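Local atomic coordinates of cytosine deaminase (Klebsiella pneumoniae, PDB entry 4R85), a protein that probably catalyses the hydrolytic deamination of cytosine and 5-methylcytosine at an iron(II)-bearing amidohydrolase active site. Residues I103-D108 with S309-W314; C270-I275 with L326-H331. All blocks are in the same frame, centred on the assembly; numbering follows the deposited sequence.

Interaction 1. Residues I103-D108 with S309-W314. With 17E (5-methylcytosine), chain G.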
loop_
_atom_site.group_PDB
_atom_site.type_symbol
_atom_site.label_atom_id
_atom_site.label_comp_id
_atom_site.label_asym_id
_atom_site.label_seq_id
_atom_site.Cartn_x
_atom_site.Cartn_y
_atom_site.Cartn_z
ATOM N N ILE A 103 15.581 -10.444 9.522
ATOM C CA ILE A 103 15.748 -9.632 10.718
ATOM C C ILE A 103 16.526 -8.348 10.388
ATOM O O ILE A 103 16.184 -7.267 10.880
ATOM C CB ILE A 103 16.432 -10.437 11.840
ATOM C CG1 ILE A 103 15.439 -11.451 12.427
ATOM C CG2 ILE A 103 16.939 -9.505 12.930
ATOM C CD1 ILE A 103 16.077 -12.471 13.344
ATOM N N GLY A 104 17.549 -8.469 9.541
ATOM C CA GLY A 104 18.273 -7.314 9.033
ATOM C C GLY A 104 17.371 -6.293 8.363
ATOM O O GLY A 104 17.496 -5.090 8.608
ATOM N N MET A 105 16.447 -6.770 7.530
ATOM C CA MET A 105 15.470 -5.895 6.882
ATOM C C MET A 105 14.589 -5.194 7.901
ATOM O O MET A 105 14.231 -4.029 7.718
ATOM C CB MET A 105 14.535 -6.682 5.956
ATOM C CG MET A 105 15.181 -7.416 4.797
ATOM S SD MET A 105 13.840 -8.174 3.828
ATOM C CE MET A 105 14.728 -9.568 3.136
ATOM N N LEU A 106 14.194 -5.916 8.947
ATOM C CA LEU A 106 13.311 -5.335 9.957
ATOM C C LEU A 106 14.053 -4.252 10.737
ATOM O O LEU A 106 13.504 -3.184 11.003
ATOM C CB LEU A 106 12.757 -6.409 10.902
ATOM C CG LEU A 106 11.833 -7.461 10.271
ATOM C CD1 LEU A 106 11.675 -8.671 11.190
ATOM C CD2 LEU A 106 10.470 -6.845 9.951
ATOM N N ARG A 107 15.304 -4.541 11.094
ATOM C CA ARG A 107 16.190 -3.582 11.752
ATOM C C ARG A 107 16.332 -2.315 10.907
ATOM O O ARG A 107 16.289 -1.199 11.435
ATOM C CB ARG A 107 17.565 -4.223 11.992
ATOM C CG ARG A 107 18.640 -3.305 12.607
ATOM C CD ARG A 107 19.482 -2.593 11.549
ATOM N NE ARG A 107 19.795 -3.454 10.404
ATOM C CZ ARG A 107 20.820 -4.300 10.361
ATOM N NH1 ARG A 107 21.634 -4.406 11.400
ATOM N NH2 ARG A 107 21.030 -5.040 9.277
ATOM N N ASP A 108 16.516 -2.496 9.599
ATOM C CA ASP A 108 16.652 -1.363 8.687
ATOM C C ASP A 108 15.443 -0.441 8.756
ATOM O O ASP A 108 15.559 0.758 8.506
ATOM C CB ASP A 108 16.851 -1.819 7.246
ATOM C CG ASP A 108 18.245 -2.375 6.991
ATOM O OD1 ASP A 108 19.154 -2.155 7.831
ATOM O OD2 ASP A 108 18.426 -3.027 5.934
ATOM N N SER A 309 4.287 -12.156 6.351
ATOM C CA SER A 309 5.195 -12.844 5.442
ATOM C C SER A 309 6.164 -11.913 4.748
ATOM O O SER A 309 5.809 -10.808 4.369
ATOM C CB SER A 309 4.394 -13.549 4.350
ATOM O OG SER A 309 3.687 -14.650 4.872
ATOM N N ILE A 310 7.385 -12.389 4.546
ATOM C CA ILE A 310 8.298 -11.750 3.618
ATOM C C ILE A 310 8.855 -12.802 2.656
ATOM O O ILE A 310 9.621 -13.685 3.054
ATOM C CB ILE A 310 9.419 -10.993 4.354
ATOM C CG1 ILE A 310 8.810 -9.815 5.138
ATOM C CG2 ILE A 310 10.468 -10.501 3.366
ATOM C CD1 ILE A 310 9.825 -8.912 5.844
ATOM N N GLN A 311 8.426 -12.702 1.397
ATOM C CA GLN A 311 8.862 -13.572 0.309
ATOM C C GLN A 311 8.778 -15.055 0.646
ATOM O O GLN A 311 9.776 -15.773 0.591
ATOM C CB GLN A 311 10.277 -13.195 -0.131
ATOM C CG GLN A 311 10.397 -11.765 -0.628
ATOM C CD GLN A 311 11.822 -11.388 -0.984
ATOM O OE1 GLN A 311 12.517 -10.734 -0.204
ATOM N NE2 GLN A 311 12.261 -11.789 -2.171
ATOM N N ASP A 312 7.583 -15.523 0.972
ATOM C CA ASP A 312 7.442 -16.892 1.443
ATOM C C ASP A 312 6.401 -17.654 0.584
ATOM O O ASP A 312 5.945 -17.113 -0.435
ATOM C CB ASP A 312 7.189 -16.887 2.975
ATOM C CG ASP A 312 5.779 -16.450 3.357
ATOM O OD1 ASP A 312 5.527 -16.302 4.576
ATOM O OD2 ASP A 312 4.917 -16.265 2.473
ATOM N N PRO A 313 6.029 -18.898 0.961
ATOM C CA PRO A 313 5.102 -19.598 0.054
ATOM C C PRO A 313 3.708 -18.952 -0.062
ATOM O O PRO A 313 2.983 -19.277 -0.996
ATOM C CB PRO A 313 4.959 -20.982 0.698
ATOM C CG PRO A 313 6.188 -21.156 1.524
ATOM C CD PRO A 313 6.510 -19.791 2.039
ATOM N N TRP A 314 3.356 -18.051 0.852
ATOM C CA TRP A 314 2.029 -17.435 0.851
ATOM C C TRP A 314 2.012 -16.058 0.190
ATOM O O TRP A 314 0.980 -15.620 -0.320
ATOM C CB TRP A 314 1.478 -17.320 2.280
ATOM C CG TRP A 314 1.179 -18.642 2.887
ATOM C CD1 TRP A 314 -0.003 -19.334 2.817
ATOM C CD2 TRP A 314 2.080 -19.453 3.653
ATOM N NE1 TRP A 314 0.111 -20.530 3.495
ATOM C CE2 TRP A 314 1.380 -20.627 4.014
ATOM C CE3 TRP A 314 3.409 -19.299 4.069
ATOM C CZ2 TRP A 314 1.974 -21.653 4.771
ATOM C CZ3 TRP A 314 4.001 -20.320 4.824
ATOM C CH2 TRP A 314 3.280 -21.481 5.162
HETATM N N1 17E G . 0.528 -20.183 7.554
HETATM C C2 17E G . -0.737 -19.844 7.800
HETATM O O2 17E G . -1.612 -20.795 8.262
HETATM N N3 17E G . -1.178 -18.596 7.610
HETATM C C4 17E G . -0.346 -17.644 7.156
HETATM N N4 17E G . -0.829 -16.315 6.956
HETATM C C5 17E G . 0.989 -17.951 6.887
HETATM C C6 17E G . 1.404 -19.262 7.104
HETATM C CM5 17E G . 1.929 -16.902 6.384
#

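Interaction 2. Residues C270-I275 with L326-H331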
loop_
_atom_site.group_PDB
_atom_site.type_symbol
_atom_site.label_atom_id
_atom_site.label_comp_id
_atom_site.label_asym_id
_atom_site.label_seq_id
_atom_site.Cartn_x
_atom_site.Cartn_y
_atom_site.Cartn_z
ATOM N N CYS A 270 -3.262 -8.649 9.548
ATOM C CA CYS A 270 -2.196 -8.595 8.553
ATOM C C CYS A 270 -2.800 -8.210 7.204
ATOM O O CYS A 270 -3.036 -9.073 6.349
ATOM C CB CYS A 270 -1.490 -9.948 8.432
ATOM S SG CYS A 270 -0.781 -10.546 9.990
ATOM N N PRO A 271 -3.065 -6.910 7.016
ATOM C CA PRO A 271 -3.872 -6.457 5.877
ATOM C C PRO A 271 -3.278 -6.736 4.498
ATOM O O PRO A 271 -4.052 -7.065 3.606
ATOM C CB PRO A 271 -4.014 -4.941 6.122
ATOM C CG PRO A 271 -2.864 -4.583 7.016
ATOM C CD PRO A 271 -2.669 -5.791 7.894
ATOM N N THR A 272 -1.968 -6.597 4.305
ATOM C CA THR A 272 -1.416 -6.900 2.987
ATOM C C THR A 272 -1.538 -8.394 2.704
ATOM O O THR A 272 -1.801 -8.797 1.579
ATOM C CB THR A 272 0.060 -6.460 2.813
ATOM O OG1 THR A 272 0.888 -7.094 3.801
ATOM C CG2 THR A 272 0.181 -4.951 2.931
ATOM N N GLU A 273 -1.368 -9.213 3.732
ATOM C CA GLU A 273 -1.434 -10.655 3.526
ATOM C C GLU A 273 -2.867 -11.072 3.234
ATOM O O GLU A 273 -3.135 -11.840 2.303
ATOM C CB GLU A 273 -0.917 -11.411 4.746
ATOM C CG GLU A 273 -0.697 -12.876 4.478
ATOM C CD GLU A 273 0.759 -13.189 4.161
ATOM O OE1 GLU A 273 1.567 -12.242 4.029
ATOM O OE2 GLU A 273 1.098 -14.384 4.071
ATOM N N SER A 274 -3.792 -10.545 4.020
ATOM C CA SER A 274 -5.185 -10.954 3.904
ATOM C C SER A 274 -5.848 -10.473 2.628
ATOM O O SER A 274 -6.641 -11.197 2.034
ATOM C CB SER A 274 -5.969 -10.545 5.150
ATOM O OG SER A 274 -5.501 -11.323 6.240
ATOM N N ILE A 275 -5.513 -9.268 2.178
ATOM C CA ILE A 275 -6.071 -8.793 0.922
ATOM C C ILE A 275 -5.595 -9.696 -0.236
ATOM O O ILE A 275 -6.297 -9.878 -1.228
ATOM C CB ILE A 275 -5.725 -7.311 0.660
ATOM C CG1 ILE A 275 -6.641 -6.731 -0.420
ATOM C CG2 ILE A 275 -4.253 -7.134 0.317
ATOM C CD1 ILE A 275 -8.059 -6.447 0.098
ATOM N N LEU A 326 0.904 -0.465 7.609
ATOM C CA LEU A 326 0.023 0.510 8.219
ATOM C C LEU A 326 -0.789 1.217 7.149
ATOM O O LEU A 326 -1.997 1.329 7.267
ATOM C CB LEU A 326 0.826 1.523 9.046
ATOM C CG LEU A 326 0.028 2.667 9.686
ATOM C CD1 LEU A 326 -1.036 2.111 10.620
ATOM C CD2 LEU A 326 0.967 3.620 10.438
ATOM N N ASP A 327 -0.123 1.690 6.098
ATOM C CA ASP A 327 -0.811 2.361 4.999
ATOM C C ASP A 327 -1.935 1.470 4.437
ATOM O O ASP A 327 -3.100 1.895 4.315
ATOM C CB ASP A 327 0.205 2.691 3.904
ATOM C CG ASP A 327 -0.366 3.566 2.806
ATOM O OD1 ASP A 327 -0.136 3.244 1.617
ATOM O OD2 ASP A 327 -1.011 4.589 3.124
ATOM N N ALA A 328 -1.581 0.226 4.129
ATOM C CA ALA A 328 -2.525 -0.743 3.583
ATOM C C ALA A 328 -3.714 -0.940 4.513
ATOM O O ALA A 328 -4.864 -0.937 4.081
ATOM C CB ALA A 328 -1.823 -2.079 3.352
ATOM N N GLY A 329 -3.415 -1.117 5.793
ATOM C CA GLY A 329 -4.434 -1.362 6.791
ATOM C C GLY A 329 -5.406 -0.212 6.900
ATOM O O GLY A 329 -6.613 -0.420 6.935
ATOM N N LEU A 330 -4.886 1.011 6.948
ATOM C CA LEU A 330 -5.756 2.179 7.055
ATOM C C LEU A 330 -6.712 2.309 5.865
ATOM O O LEU A 330 -7.865 2.735 6.031
ATOM C CB LEU A 330 -4.929 3.457 7.221
ATOM C CG LEU A 330 -4.031 3.542 8.457
ATOM C CD1 LEU A 330 -3.283 4.870 8.450
ATOM C CD2 LEU A 330 -4.840 3.406 9.740
ATOM N N HIS A 331 -6.235 1.960 4.672
ATOM C CA HIS A 331 -7.076 2.010 3.471
ATOM C C HIS A 331 -8.142 0.912 3.486
ATOM O O HIS A 331 -9.332 1.182 3.323
ATOM C CB HIS A 331 -6.235 1.842 2.193
ATOM C CG HIS A 331 -5.445 3.054 1.809
ATOM N ND1 HIS A 331 -4.320 3.464 2.499
ATOM C CD2 HIS A 331 -5.600 3.928 0.786
ATOM C CE1 HIS A 331 -3.830 4.552 1.927
ATOM N NE2 HIS A 331 -4.588 4.854 0.886
#

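Interaction 1. Residues I103-D108 with S309-W314
Met105 and Ile310 show how a pocket loop can rest on an outer helix of the barrel through very little surface, since the two segments bury only 128 Å². The thioether sulfur SD of Met105 approaches the branch methyl CG2 of Ile310 at 4.1 Å, the two side chains sliding past each other in opposite directions. CG of Met105 stands beside its own backbone N (chi1 -61°) and the chain runs on extended, which carries its methyl CE to the amide of Gln311, 4.2 Å from OE1; here the chains cross at about a right angle.

The two ends of the same loop, Ser309 and Trp314, reach the ligand. The hydroxyl OG of Ser309 is 3.2 Å from the methyl CM5 of 5-methylcytosine, whose C6 lies over the centre of one face of the Trp314 indole. The base is inclined by roughly 35° to the indole, with its closest approach at 3.4 Å between C6 and Trp314 CE2. On the opposite indole face CB of Pro313 sits toward the rim, while the carboxylate carbon of Asp312 lies at the edge, in plane. Asp312 OD2 accepts from the backbone N of Trp314 at 2.9 Å, an Asx turn. Outside the two segments, Trp314 NE1 bonds to Leu76 O, and Ile310 O accepts from Thr62 OG1.

The contact is held at the helix by van der Waals contact alone, with no hydrogen bond between the segments, but ordered by hydrogen bonds at the pocket, and the placing of CM5 beside Ser309 and Trp314 is consistent with recognition of a methylated base.

Interaction 2. Residues C270-I275 with L326-H331
The ring of Pro271 lies with its CB and CG against the backbone of Gly329, CG reaching Gly329 CA at 3.6 Å, while the other ring, the imidazole of His331, is held at its edge by its own helix. There the peptide oxygen of Asp327 lies in the imidazole plane and receives ND1-H at 2.7 Å over a nearly straight path (162°), although ND1 itself stands above the carbonyl plane.

In this TIM barrel, short helix 271-277, at the C-terminal end of strand 266-269 by the pocket, packs on helix 322-332, which comes after strand 303-305. The axes of the two short segments pass 9.2 Å apart at 60°. The closest pair is Pro271 and Gly329, their CA atoms 5.2 Å apart; since Gly329 has no side chain, the proline can settle directly on its main chain, and Pro271 CB also comes to 4.3 Å from the carbonyl carbon of Ala328. Pro271 opens its helix, directly after Cys270 at the N-cap position.

Ile325 and Phe305 add apolar cover around Pro271. The second subunit also borders the contact: His331 NE2 is hydrogen-bonded to Tyr315 OH of that subunit, and Asp327 OD1 makes a salt bridge with its Arg324. The imidazole is therefore tied at both nitrogens, one to its own helix and one across the dimer interface, which fixes its rotation.

The second touch is methyl to methyl. With OG1 of Thr272 between the backbone N and the carbonyl carbon (chi1 58°), the other branch is directed at helix 322-332, and CG2 meets Ala328 CB at 3.5 Å.

In the fold
Both interactions belong to one TIM-barrel framework and meet in the wall of the 5-methylcytosine pocket, their centres about 16 Å apart and their segments alternating along the chain. The junction is Glu273, from the helix of interaction 2, and the loop of interaction 1: Ser309 OG lies 2.7 Å from Glu273 OE2, a probable hydrogen bond, and Trp314 CB packs against the same oxygen at 3.5 Å. Glu273, Ser309 and Trp314 all line the pocket, beside Asp308, which belongs to the iron(II) site and also hydrogen-bonds the ligand. Glu273 lies on the helix whose Pro271 and Thr272 pack on 326-331, and 103-108 touches the ligand loop at Ile310 and Gln311; both contacts touch the second subunit.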